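Local coordinates for protein putative immunoglobulin A1 protease (Bacteroides ovatus, PDB 3N6Z) that is of unproven function but may be an immunoglobulin A1 protease, a hydrolase, and is built largely as a parallel beta-helix, at residues Gly124-Asp129 against Gly152-Lys157; Ala187-Asn192 against Arg226-Gly231; Gly196-Ile201 against Gly231-Asn236; Gly255-Ser260 against Ala291-Tyr296. All blocks are in the same frame, centred on the assembly; numbering follows the deposited sequence. Where two conformers were deposited one is given.

Contact 1 of 4, residues Gly124-Asp129 against Gly152-Lys157; sequences GVLCGD and GYLGLK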
loop_
_atom_site.group_PDB
_atom_site.type_symbol
_atom_site.label_atom_id
_atom_site.label_comp_id
_atom_site.label_asym_id
_atom_site.label_seq_id
_atom_site.Cartn_x
_atom_site.Cartn_y
_atom_site.Cartn_z
ATOM N N GLY A 124 2.570 -0.294 10.273
ATOM C CA GLY A 124 3.599 -1.298 10.547
ATOM C C GLY A 124 3.198 -2.677 10.062
ATOM O O GLY A 124 3.695 -3.145 9.018
ATOM N N VAL A 125 2.266 -3.275 10.784
ATOM C CA VAL A 125 1.606 -4.523 10.406
ATOM C C VAL A 125 0.109 -4.288 10.608
ATOM O O VAL A 125 -0.303 -4.033 11.739
ATOM C CB VAL A 125 2.078 -5.741 11.240
ATOM C CG1 VAL A 125 1.215 -6.982 10.919
ATOM C CG2 VAL A 125 3.589 -5.989 11.024
ATOM N N LEU A 126 -0.666 -4.347 9.521
ATOM C CA LEU A 126 -2.105 -4.112 9.592
ATOM C C LEU A 126 -2.868 -5.444 9.642
ATOM O O LEU A 126 -2.873 -6.194 8.650
ATOM C CB LEU A 126 -2.586 -3.243 8.427
ATOM C CG LEU A 126 -4.101 -2.945 8.455
ATOM C CD1 LEU A 126 -4.604 -2.308 9.777
ATOM C CD2 LEU A 126 -4.488 -2.068 7.260
ATOM N N CYS A 127 -3.486 -5.688 10.795
ATOM C CA CYS A 127 -4.379 -6.800 11.025
ATOM C C CYS A 127 -5.737 -6.169 11.277
ATOM O O CYS A 127 -5.929 -5.505 12.279
ATOM C CB CYS A 127 -3.933 -7.659 12.193
ATOM S SG CYS A 127 -2.315 -8.395 12.016
ATOM N N GLY A 128 -6.633 -6.315 10.307
ATOM C CA GLY A 128 -7.892 -5.561 10.261
ATOM C C GLY A 128 -8.076 -4.867 8.943
ATOM O O GLY A 128 -7.797 -5.442 7.887
ATOM N N ASP A 129 -8.569 -3.635 9.008
ATOM C CA ASP A 129 -9.012 -2.920 7.816
ATOM C C ASP A 129 -8.568 -1.460 7.861
ATOM O O ASP A 129 -8.655 -0.808 8.921
ATOM C CB ASP A 129 -10.548 -2.932 7.683
ATOM C CG ASP A 129 -11.107 -4.291 7.329
ATOM O OD1 ASP A 129 -11.339 -5.111 8.240
ATOM O OD2 ASP A 129 -11.233 -4.534 6.114
ATOM N N GLY A 152 3.824 -1.796 6.509
ATOM C CA GLY A 152 4.915 -2.709 6.138
ATOM C C GLY A 152 4.326 -4.012 5.657
ATOM O O GLY A 152 4.430 -4.303 4.469
ATOM N N TYR A 153 3.687 -4.763 6.548
ATOM C CA TYR A 153 2.890 -5.937 6.200
ATOM C C TYR A 153 1.425 -5.586 6.208
ATOM O O TYR A 153 0.930 -4.943 7.146
ATOM C CB TYR A 153 3.111 -7.091 7.195
ATOM C CG TYR A 153 4.234 -7.993 6.831
ATOM C CD1 TYR A 153 5.546 -7.584 6.923
ATOM C CD2 TYR A 153 3.957 -9.251 6.310
ATOM C CE1 TYR A 153 6.591 -8.451 6.530
ATOM C CE2 TYR A 153 4.950 -10.105 5.936
ATOM C CZ TYR A 153 6.250 -9.724 6.028
ATOM O OH TYR A 153 7.214 -10.619 5.594
ATOM N N LEU A 154 0.718 -6.068 5.180
ATOM C CA LEU A 154 -0.733 -6.082 5.147
ATOM C C LEU A 154 -1.171 -7.524 5.400
ATOM O O LEU A 154 -1.052 -8.392 4.536
ATOM C CB LEU A 154 -1.287 -5.581 3.831
ATOM C CG LEU A 154 -2.824 -5.538 3.747
ATOM C CD1 LEU A 154 -3.411 -4.741 4.905
ATOM C CD2 LEU A 154 -3.263 -4.988 2.384
ATOM N N GLY A 155 -1.674 -7.753 6.602
ATOM C CA GLY A 155 -1.909 -9.084 7.101
ATOM C C GLY A 155 -0.627 -9.780 7.536
ATOM O O GLY A 155 0.478 -9.353 7.215
ATOM N N LEU A 156 -0.811 -10.876 8.267
ATOM C CA LEU A 156 0.287 -11.772 8.621
ATOM C C LEU A 156 0.084 -13.097 7.913
ATOM O O LEU A 156 -1.031 -13.479 7.573
ATOM C CB LEU A 156 0.329 -11.982 10.132
ATOM C CG LEU A 156 0.769 -10.760 10.940
ATOM C CD1 LEU A 156 0.527 -10.978 12.428
ATOM C CD2 LEU A 156 2.224 -10.438 10.614
ATOM N N LYS A 157 1.177 -13.798 7.664
ATOM C CA LYS A 157 1.131 -15.008 6.829
ATOM C C LYS A 157 0.718 -16.237 7.653
ATOM O O LYS A 157 1.314 -16.514 8.707
ATOM C CB LYS A 157 2.499 -15.272 6.228
ATOM C CG LYS A 157 2.511 -16.390 5.199
ATOM C CD LYS A 157 3.926 -16.684 4.724
ATOM C CE LYS A 157 4.698 -17.482 5.750
ATOM N NZ LYS A 157 6.085 -17.829 5.304
#
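L126 and L154 lie side by side on adjoining parallel strands, their side chains pointing the same way. Followed outward, L126 keeps meeting a single methyl. Its CB stands 3.9 Å from L154 CD1, its CG 4.0 Å from that same L154 CD1, and its CD2 methyl closes to 3.7 Å from it. In both leucines CG is anti to the backbone N (chi1 -179°), and chi2 also agrees closely, so one branched end is laid on the other almost by translation. Stacking of like residues on successive parallel strands is common in a parallel beta-helix, the fold seen here, and I168 of the neighbouring strand 166-169 touches both leucines. The other face belongs to V125 and Y153. V125 splits its two methyls between partners: CG2 rests 4.0 Å from Y153 CB, while CG1 meets L156 CD2 at 3.6 Å, the V125 and L156 side chains crossing at about a right angle. L156 also offers its CD1 to C127 SG, 3.9 Å away. An alanine in place of L156 would probably leave V125 CG1 and C127 SG without their shared apolar neighbour and open a gap beside them on that side. Backbone bonds set the register: L126 N donates to Y153 O, and L126 O accepts from G155 N at 2.8 Å. G124 O accepts from Y153 N and, weakly, from G152 N; a side chain on G152 would run into G124 O.

Contact 2 of 4, residues Ala187-Asn192 against Arg226-Gly231; sequences AGVLAN and RKVGVG. With SO4 (sulfate ion), chain C.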
loop_
_atom_site.group_PDB
_atom_site.type_symbol
_atom_site.label_atom_id
_atom_site.label_comp_id
_atom_site.label_asym_id
_atom_site.label_seq_id
_atom_site.Cartn_x
_atom_site.Cartn_y
_atom_site.Cartn_z
ATOM N N ALA A 187 1.752 -0.923 0.346
ATOM C CA ALA A 187 2.243 -1.855 1.369
ATOM C C ALA A 187 3.560 -2.460 0.937
ATOM O O ALA A 187 3.753 -2.757 -0.250
ATOM C CB ALA A 187 1.209 -3.000 1.584
ATOM N N GLY A 188 4.427 -2.742 1.896
ATOM C CA GLY A 188 5.666 -3.462 1.576
ATOM C C GLY A 188 5.394 -4.899 1.146
ATOM O O GLY A 188 5.829 -5.348 0.063
ATOM N N VAL A 189 4.642 -5.613 1.990
ATOM C CA VAL A 189 4.357 -7.029 1.826
ATOM C C VAL A 189 2.861 -7.276 2.042
ATOM O O VAL A 189 2.321 -6.880 3.070
ATOM C CB VAL A 189 5.189 -7.903 2.819
ATOM C CG1 VAL A 189 4.985 -9.392 2.481
ATOM C CG2 VAL A 189 6.678 -7.512 2.807
ATOM N N LEU A 190 2.223 -7.926 1.071
ATOM C CA LEU A 190 0.851 -8.397 1.182
ATOM C C LEU A 190 0.932 -9.868 1.601
ATOM O O LEU A 190 1.630 -10.672 0.954
ATOM C CB LEU A 190 0.136 -8.278 -0.178
ATOM C CG LEU A 190 -1.270 -8.852 -0.318
ATOM C CD1 LEU A 190 -2.261 -8.228 0.710
ATOM C CD2 LEU A 190 -1.784 -8.640 -1.771
ATOM N N ALA A 191 0.220 -10.211 2.664
ATOM C CA ALA A 191 0.107 -11.584 3.136
ATOM C C ALA A 191 -1.108 -12.271 2.503
ATOM O O ALA A 191 -1.451 -11.980 1.342
ATOM C CB ALA A 191 0.126 -11.639 4.687
ATOM N N ASN A 192 -1.731 -13.228 3.196
ATOM C CA ASN A 192 -2.609 -14.184 2.541
ATOM C C ASN A 192 -3.959 -14.340 3.217
ATOM O O ASN A 192 -4.388 -13.476 4.022
ATOM C CB ASN A 192 -1.854 -15.501 2.271
ATOM C CG ASN A 192 -1.606 -16.330 3.521
ATOM O OD1 ASN A 192 -1.240 -15.780 4.591
ATOM N ND2 ASN A 192 -1.794 -17.641 3.403
ATOM N N ARG A 226 5.991 -7.145 -2.292
ATOM C CA ARG A 226 6.141 -8.577 -2.172
ATOM C C ARG A 226 4.805 -9.197 -1.762
ATOM O O ARG A 226 4.053 -8.595 -1.004
ATOM C CB ARG A 226 7.236 -8.843 -1.123
ATOM C CG ARG A 226 7.543 -10.290 -0.801
ATOM C CD ARG A 226 8.507 -10.331 0.374
ATOM N NE ARG A 226 8.835 -11.715 0.719
ATOM C CZ ARG A 226 9.345 -12.089 1.886
ATOM N NH1 ARG A 226 9.685 -11.182 2.799
ATOM N NH2 ARG A 226 9.539 -13.391 2.123
ATOM N N LYS A 227 4.562 -10.412 -2.219
ATOM C CA LYS A 227 3.419 -11.236 -1.832
ATOM C C LYS A 227 3.897 -12.533 -1.195
ATOM O O LYS A 227 4.690 -13.270 -1.807
ATOM C CB LYS A 227 2.586 -11.558 -3.078
ATOM C CG LYS A 227 1.419 -12.494 -2.822
ATOM C CD LYS A 227 0.340 -11.900 -1.912
ATOM C CE LYS A 227 -0.877 -12.811 -1.730
ATOM N NZ LYS A 227 -0.557 -14.157 -1.179
ATOM N N VAL A 228 3.367 -12.817 -0.009
ATOM C CA VAL A 228 3.638 -14.044 0.721
ATOM C C VAL A 228 2.368 -14.848 0.958
ATOM O O VAL A 228 1.259 -14.288 0.966
ATOM C CB VAL A 228 4.389 -13.786 2.051
ATOM C CG1 VAL A 228 5.717 -13.039 1.758
ATOM C CG2 VAL A 228 3.534 -13.058 3.073
ATOM N N GLY A 229 2.544 -16.151 1.156
ATOM C CA GLY A 229 1.447 -17.068 1.360
ATOM C C GLY A 229 0.588 -17.364 0.129
ATOM O O GLY A 229 0.685 -16.715 -0.924
ATOM N N VAL A 230 -0.285 -18.363 0.288
ATOM C CA VAL A 230 -1.260 -18.754 -0.703
ATOM C C VAL A 230 -2.593 -18.090 -0.366
ATOM O O VAL A 230 -3.050 -18.155 0.785
ATOM C CB VAL A 230 -1.389 -20.319 -0.792
ATOM C CG1 VAL A 230 -2.551 -20.734 -1.659
ATOM C CG2 VAL A 230 -0.095 -20.912 -1.353
ATOM N N GLY A 231 -3.210 -17.506 -1.392
ATOM C CA GLY A 231 -4.457 -16.758 -1.255
ATOM C C GLY A 231 -4.160 -15.265 -1.102
ATOM O O GLY A 231 -3.135 -14.878 -0.546
HETATM S S SO4 C . 10.825 -13.709 5.527
HETATM O O1 SO4 C . 10.596 -13.624 6.970
HETATM O O2 SO4 C . 12.066 -14.418 5.232
HETATM O O3 SO4 C . 9.716 -14.430 4.913
HETATM O O4 SO4 C . 10.931 -12.350 5.025
#
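Between V189-L190 and R226-K227 the backbones pair as parallel strands: R226 N donates to G188 O, L190 N to R226 O at 2.8 Å, and V228 N to L190 O. A side-chain bond extends the pairing beyond the strands, where N192 ND2 reaches V230 O at 2.9 Å with that oxygen near the plane of the amide; the same nitrogen also donates to D158 OD1. Apolar contacts lie on both faces. On one, V189 CG1 lies 3.8 Å from V228 CG1; on the other, K227 bends at chi2 (65°), which brings its CD to 3.8 Å from L190 CG. Ionic groups sit at the ends of the long side chains. R226 binds a sulfate, probably from the crystallisation liquor, with NH1 2.8 Å from sulfate O4 and NH2 turned to O3, while NH2 also forms a salt bridge with D258. K227 NZ instead curls back to V228 O and to G231 O, 2.8 Å from the latter, and is further held by D262 O. A buried ammonium held by carbonyl oxygens in this way would probably stay charged, holding the 228-231 loop closed on itself and against D262.

Contact 3 of 4, residues Gly196-Ile201 against Gly231-Asn236; sequences GQESYI and GGFIEN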
loop_
_atom_site.group_PDB
_atom_site.type_symbol
_atom_site.label_atom_id
_atom_site.label_comp_id
_atom_site.label_asym_id
_atom_site.label_seq_id
_atom_site.Cartn_x
_atom_site.Cartn_y
_atom_site.Cartn_z
ATOM N N GLY A 196 -11.468 -18.076 6.891
ATOM C CA GLY A 196 -12.648 -17.338 6.490
ATOM C C GLY A 196 -12.474 -15.867 6.158
ATOM O O GLY A 196 -13.471 -15.181 5.896
ATOM N N GLN A 197 -11.234 -15.380 6.187
ATOM C CA GLN A 197 -10.934 -13.982 5.870
ATOM C C GLN A 197 -9.832 -13.905 4.832
ATOM O O GLN A 197 -9.096 -14.877 4.585
ATOM C CB GLN A 197 -10.559 -13.226 7.146
ATOM C CG GLN A 197 -11.710 -13.145 8.155
ATOM C CD GLN A 197 -11.427 -12.194 9.289
ATOM O OE1 GLN A 197 -11.128 -11.024 9.046
ATOM N NE2 GLN A 197 -11.537 -12.676 10.537
ATOM N N GLU A 198 -9.730 -12.740 4.190
ATOM C CA GLU A 198 -8.799 -12.571 3.090
ATOM C C GLU A 198 -7.968 -11.323 3.261
ATOM O O GLU A 198 -8.452 -10.339 3.825
ATOM C CB GLU A 198 -9.579 -12.397 1.813
ATOM C CG GLU A 198 -10.521 -13.537 1.470
ATOM C CD GLU A 198 -11.264 -13.262 0.170
ATOM O OE1 GLU A 198 -12.346 -12.638 0.225
ATOM O OE2 GLU A 198 -10.736 -13.589 -0.897
ATOM N N SER A 199 -6.720 -11.368 2.807
ATOM C CA SER A 199 -5.894 -10.165 2.690
ATOM C C SER A 199 -5.920 -9.667 1.253
ATOM O O SER A 199 -5.710 -10.452 0.306
ATOM C CB SER A 199 -4.457 -10.388 3.140
ATOM O OG SER A 199 -4.368 -10.743 4.516
ATOM N N TYR A 200 -6.171 -8.368 1.076
ATOM C CA TYR A 200 -6.254 -7.791 -0.245
ATOM C C TYR A 200 -6.127 -6.281 -0.232
ATOM O O TYR A 200 -6.311 -5.619 0.811
ATOM C CB TYR A 200 -7.537 -8.218 -0.969
ATOM C CG TYR A 200 -8.849 -7.894 -0.308
ATOM C CD1 TYR A 200 -9.433 -6.641 -0.448
ATOM C CD2 TYR A 200 -9.574 -8.888 0.363
ATOM C CE1 TYR A 200 -10.675 -6.373 0.081
ATOM C CE2 TYR A 200 -10.837 -8.638 0.892
ATOM C CZ TYR A 200 -11.380 -7.377 0.748
ATOM O OH TYR A 200 -12.628 -7.104 1.272
ATOM N N ILE A 201 -5.796 -5.766 -1.404
ATOM C CA ILE A 201 -5.782 -4.335 -1.700
ATOM C C ILE A 201 -6.751 -4.116 -2.847
ATOM O O ILE A 201 -6.621 -4.743 -3.895
ATOM C CB ILE A 201 -4.374 -3.810 -2.054
ATOM C CG1 ILE A 201 -3.361 -4.220 -0.978
ATOM C CG2 ILE A 201 -4.374 -2.290 -2.268
ATOM C CD1 ILE A 201 -1.880 -3.967 -1.308
ATOM N N GLY A 231 -3.210 -17.506 -1.392
ATOM C CA GLY A 231 -4.457 -16.758 -1.255
ATOM C C GLY A 231 -4.160 -15.265 -1.102
ATOM O O GLY A 231 -3.135 -14.878 -0.546
ATOM N N GLY A 232 -5.080 -14.420 -1.567
ATOM C CA GLY A 232 -4.975 -12.960 -1.499
ATOM C C GLY A 232 -4.876 -12.357 -2.857
ATOM O O GLY A 232 -4.493 -13.019 -3.838
ATOM N N PHE A 233 -5.212 -11.083 -2.940
ATOM C CA PHE A 233 -5.350 -10.448 -4.256
ATOM C C PHE A 233 -5.178 -8.945 -4.226
ATOM O O PHE A 233 -5.280 -8.317 -3.167
ATOM C CB PHE A 233 -6.697 -10.851 -4.930
ATOM C CG PHE A 233 -7.926 -10.357 -4.214
ATOM C CD1 PHE A 233 -8.464 -9.106 -4.510
ATOM C CD2 PHE A 233 -8.574 -11.139 -3.256
ATOM C CE1 PHE A 233 -9.624 -8.648 -3.856
ATOM C CE2 PHE A 233 -9.708 -10.660 -2.585
ATOM C CZ PHE A 233 -10.245 -9.461 -2.910
ATOM N N ILE A 234 -4.986 -8.410 -5.421
ATOM C CA ILE A 234 -5.008 -6.984 -5.699
ATOM C C ILE A 234 -6.044 -6.797 -6.816
ATOM O O ILE A 234 -5.960 -7.467 -7.860
ATOM C CB ILE A 234 -3.632 -6.438 -6.125
ATOM C CG1 ILE A 234 -2.634 -6.573 -4.954
ATOM C CG2 ILE A 234 -3.733 -4.986 -6.643
ATOM C CD1 ILE A 234 -1.156 -6.317 -5.321
ATOM N N GLU A 235 -6.985 -5.869 -6.626
ATOM C CA GLU A 235 -8.095 -5.641 -7.552
ATOM C C GLU A 235 -8.361 -4.142 -7.690
ATOM O O GLU A 235 -8.372 -3.450 -6.691
ATOM C CB GLU A 235 -9.309 -6.376 -6.949
ATOM C CG GLU A 235 -10.582 -6.328 -7.634
ATOM C CD GLU A 235 -11.437 -7.488 -7.126
ATOM O OE1 GLU A 235 -12.021 -7.359 -6.048
ATOM O OE2 GLU A 235 -11.430 -8.556 -7.770
ATOM N N ASN A 236 -8.639 -3.671 -8.895
ATOM C CA ASN A 236 -9.024 -2.290 -9.124
ATOM C C ASN A 236 -7.995 -1.315 -8.566
ATOM O O ASN A 236 -8.314 -0.352 -7.879
ATOM C CB ASN A 236 -10.430 -2.005 -8.605
ATOM C CG ASN A 236 -11.480 -3.053 -9.046
ATOM O OD1 ASN A 236 -12.339 -3.406 -8.273
ATOM N ND2 ASN A 236 -11.404 -3.523 -10.263
#
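I201 O accepts from E235 N at 3.0 Å, the shortest hydrogen bond between the two segments. One step back, I201 N donates to F233 O of the adjacent strand at 3.1 Å, and the CA-H of Y200 makes a bent contact with the same oxygen; the bond from F233 N to S199 O is long and weak. This is parallel beta pairing, with Y200 beside F233 and I201 beside I234. The aromatic pair makes the fuller side-chain contact. Each ring has CG between the backbone N and the carbonyl carbon (chi1 58° and 65°), so the two project alike and lie nearly parallel, planes 14° apart and centroids of the Y200 and F233 rings separated by 4.5 Å. They are slid past each other with little ring overlap: Y200 CB sits over the centre of the F233 ring, 3.5 Å from its centroid in a CH-pi contact, while F233 CZ hangs over the rim of the Y200 ring, 3.3 Å from Y200 CG. E198 OE2 comes to the edge of the F233 ring, in its plane and 3.5 Å from F233 CE2, where the ring hydrogens would probably suit a carboxylate. Here the offset pair joins like positions on two successive coils of the beta-helix. Strand 166-169 flanks Y200 on one side and strand 263-266 flanks F233 on the other, while I234 turns to the opposite face and meets L190 of strand 189-190.

Contact 4 of 4, residues Gly255-Ser260 against Ala291-Tyr296; sequences GQIDKS and ASLGSY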
loop_
_atom_site.group_PDB
_atom_site.type_symbol
_atom_site.label_atom_id
_atom_site.label_comp_id
_atom_site.label_asym_id
_atom_site.label_seq_id
_atom_site.Cartn_x
_atom_site.Cartn_y
_atom_site.Cartn_z
ATOM N N GLY A 255 6.126 -6.222 -7.009
ATOM C CA GLY A 255 7.514 -6.634 -7.262
ATOM C C GLY A 255 7.696 -8.136 -7.430
ATOM O O GLY A 255 8.133 -8.594 -8.492
ATOM N N GLN A 256 7.338 -8.890 -6.401
ATOM C CA GLN A 256 7.628 -10.312 -6.315
ATOM C C GLN A 256 6.519 -11.128 -5.701
ATOM O O GLN A 256 5.965 -10.749 -4.669
ATOM C CB GLN A 256 8.899 -10.550 -5.483
ATOM C CG GLN A 256 9.140 -12.003 -5.070
ATOM C CD GLN A 256 10.510 -12.263 -4.498
ATOM O OE1 GLN A 256 11.524 -11.815 -5.047
ATOM N NE2 GLN A 256 10.545 -12.993 -3.371
ATOM N N ILE A 257 6.258 -12.287 -6.278
ATOM C CA ILE A 257 5.519 -13.372 -5.615
ATOM C C ILE A 257 6.568 -14.338 -5.069
ATOM O O ILE A 257 7.452 -14.808 -5.805
ATOM C CB ILE A 257 4.578 -14.149 -6.586
ATOM C CG1 ILE A 257 3.637 -13.201 -7.340
ATOM C CG2 ILE A 257 3.774 -15.197 -5.803
ATOM C CD1 ILE A 257 2.844 -13.902 -8.484
ATOM N N ASP A 258 6.507 -14.634 -3.768
ATOM C CA ASP A 258 7.437 -15.634 -3.212
ATOM C C ASP A 258 7.213 -17.013 -3.847
ATOM O O ASP A 258 6.103 -17.377 -4.217
ATOM C CB ASP A 258 7.237 -15.765 -1.705
ATOM C CG ASP A 258 8.031 -14.766 -0.905
ATOM O OD1 ASP A 258 8.465 -13.730 -1.467
ATOM O OD2 ASP A 258 8.239 -15.031 0.325
ATOM N N LYS A 259 8.290 -17.802 -3.888
ATOM C CA LYS A 259 8.170 -19.199 -4.285
ATOM C C LYS A 259 7.147 -19.918 -3.423
ATOM O O LYS A 259 7.011 -19.633 -2.224
ATOM C CB LYS A 259 9.508 -19.936 -4.181
ATOM C CG LYS A 259 10.609 -19.379 -5.087
ATOM C CD LYS A 259 10.292 -19.546 -6.567
ATOM C CE LYS A 259 11.459 -19.093 -7.436
ATOM N NZ LYS A 259 12.609 -20.029 -7.401
ATOM N N SER A 260 6.388 -20.795 -4.059
ATOM C CA SER A 260 5.345 -21.605 -3.410
ATOM C C SER A 260 4.154 -20.797 -2.919
ATOM O O SER A 260 3.300 -21.332 -2.189
ATOM C CB SER A 260 5.912 -22.453 -2.265
ATOM O OG SER A 260 6.921 -23.291 -2.769
ATOM N N ALA A 291 6.249 -14.272 -11.691
ATOM C CA ALA A 291 4.916 -13.871 -12.128
ATOM C C ALA A 291 4.039 -15.050 -12.525
ATOM O O ALA A 291 2.812 -14.976 -12.416
ATOM C CB ALA A 291 5.000 -12.884 -13.261
ATOM N N SER A 292 4.650 -16.154 -12.994
ATOM C CA SER A 292 3.881 -17.344 -13.401
ATOM C C SER A 292 3.104 -18.000 -12.270
ATOM O O SER A 292 2.204 -18.812 -12.514
ATOM C CB SER A 292 4.819 -18.342 -14.071
ATOM O OG SER A 292 5.680 -18.922 -13.111
ATOM N N LEU A 293 3.406 -17.593 -11.034
ATOM C CA LEU A 293 2.687 -18.100 -9.856
ATOM C C LEU A 293 1.363 -17.360 -9.637
ATOM O O LEU A 293 0.525 -17.787 -8.828
ATOM C CB LEU A 293 3.546 -17.999 -8.601
ATOM C CG LEU A 293 4.846 -18.811 -8.639
ATOM C CD1 LEU A 293 5.570 -18.640 -7.329
ATOM C CD2 LEU A 293 4.592 -20.322 -8.953
ATOM N N GLY A 294 1.166 -16.258 -10.358
ATOM C CA GLY A 294 -0.055 -15.486 -10.264
ATOM C C GLY A 294 -1.106 -15.811 -11.312
ATOM O O GLY A 294 -0.811 -16.399 -12.360
ATOM N N SER A 295 -2.328 -15.385 -10.999
ATOM C CA SER A 295 -3.486 -15.506 -11.861
ATOM C C SER A 295 -3.991 -14.095 -12.183
ATOM O O SER A 295 -4.225 -13.291 -11.277
ATOM C CB SER A 295 -4.593 -16.316 -11.200
ATOM O OG SER A 295 -4.167 -17.624 -10.909
ATOM N N TYR A 296 -4.165 -13.812 -13.458
ATOM C CA TYR A 296 -4.400 -12.447 -13.892
ATOM C C TYR A 296 -5.621 -12.321 -14.760
ATOM O O TYR A 296 -5.923 -13.211 -15.582
ATOM C CB TYR A 296 -3.181 -11.942 -14.673
ATOM C CG TYR A 296 -1.880 -12.113 -13.891
ATOM C CD1 TYR A 296 -1.651 -11.410 -12.724
ATOM C CD2 TYR A 296 -0.944 -13.056 -14.252
ATOM C CE1 TYR A 296 -0.500 -11.588 -11.986
ATOM C CE2 TYR A 296 0.223 -13.239 -13.520
ATOM C CZ TYR A 296 0.441 -12.505 -12.376
ATOM O OH TYR A 296 1.566 -12.688 -11.619
#
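I257 CD1 is the probe of this contact, pushed against the turn that begins at A291. It lies 3.4 Å from G294 N and 3.6 Å from Y296 OH, the isoleucine and tyrosine reaching toward each other tip to tip. The other branch, I257 CG2, touches L293 CB at 4.0 Å. With CG1 anti to the carbonyl carbon (chi1 -53°) and CG2 anti to the backbone N, the two branches are spread, CD1 to G294 and Y296 and CG2 to L293, though CD1 also grazes L293. L293 answers with its own tip: its CD1 methyl rests 3.4 Å from D258 O and also touches K259 CA and S260 N. A serine in place of I257 would probably leave L293 CB and the G294 backbone without this apolar filling and open a gap beneath the turn. The next shell fixes the surface that I257 meets. A291 O receives two donors, Y296 OH at 2.7 Å, in its plane and on a lone pair, and G294 N at 2.9 Å, which ties the 3-10 turn 291-293 to the strand 294-296 that follows. A side chain on G294 would clash with Y296 OH and would probably not fit without movement. Farther out, the Y296 ring stacks on F327, and I263 of strand 263-266 touches I257. On the far side of the strand, Q256 NE2 donates to D258 OD1, and D258 also forms a salt bridge with R226. The chemistry therefore divides: polar bonds organise each segment internally, and only van der Waals contact joins one to the other across a corner of the solenoid.

The four contacts sample successive coils of one parallel beta-helix. Contact 1 comes first along the chain and closes before contacts 2 and 3, whose segments alternate and share G231; contact 4 follows. Contacts 1 and 2 lie about 9 Å apart between centres and are joined because strands 153-154 and 189-190 are neighbours. Contact 3, its centre also about 9 Å from that of contact 2, lies around the corner, where strands 200-202 and 233-235 continue the same coils. Between centres, contact 4 is about 10 Å from contact 2, bound to it by pairing of strands 224-227 and 254-257, but about 19 Å from contact 1. Each coil thus rests on its neighbours along the solenoid.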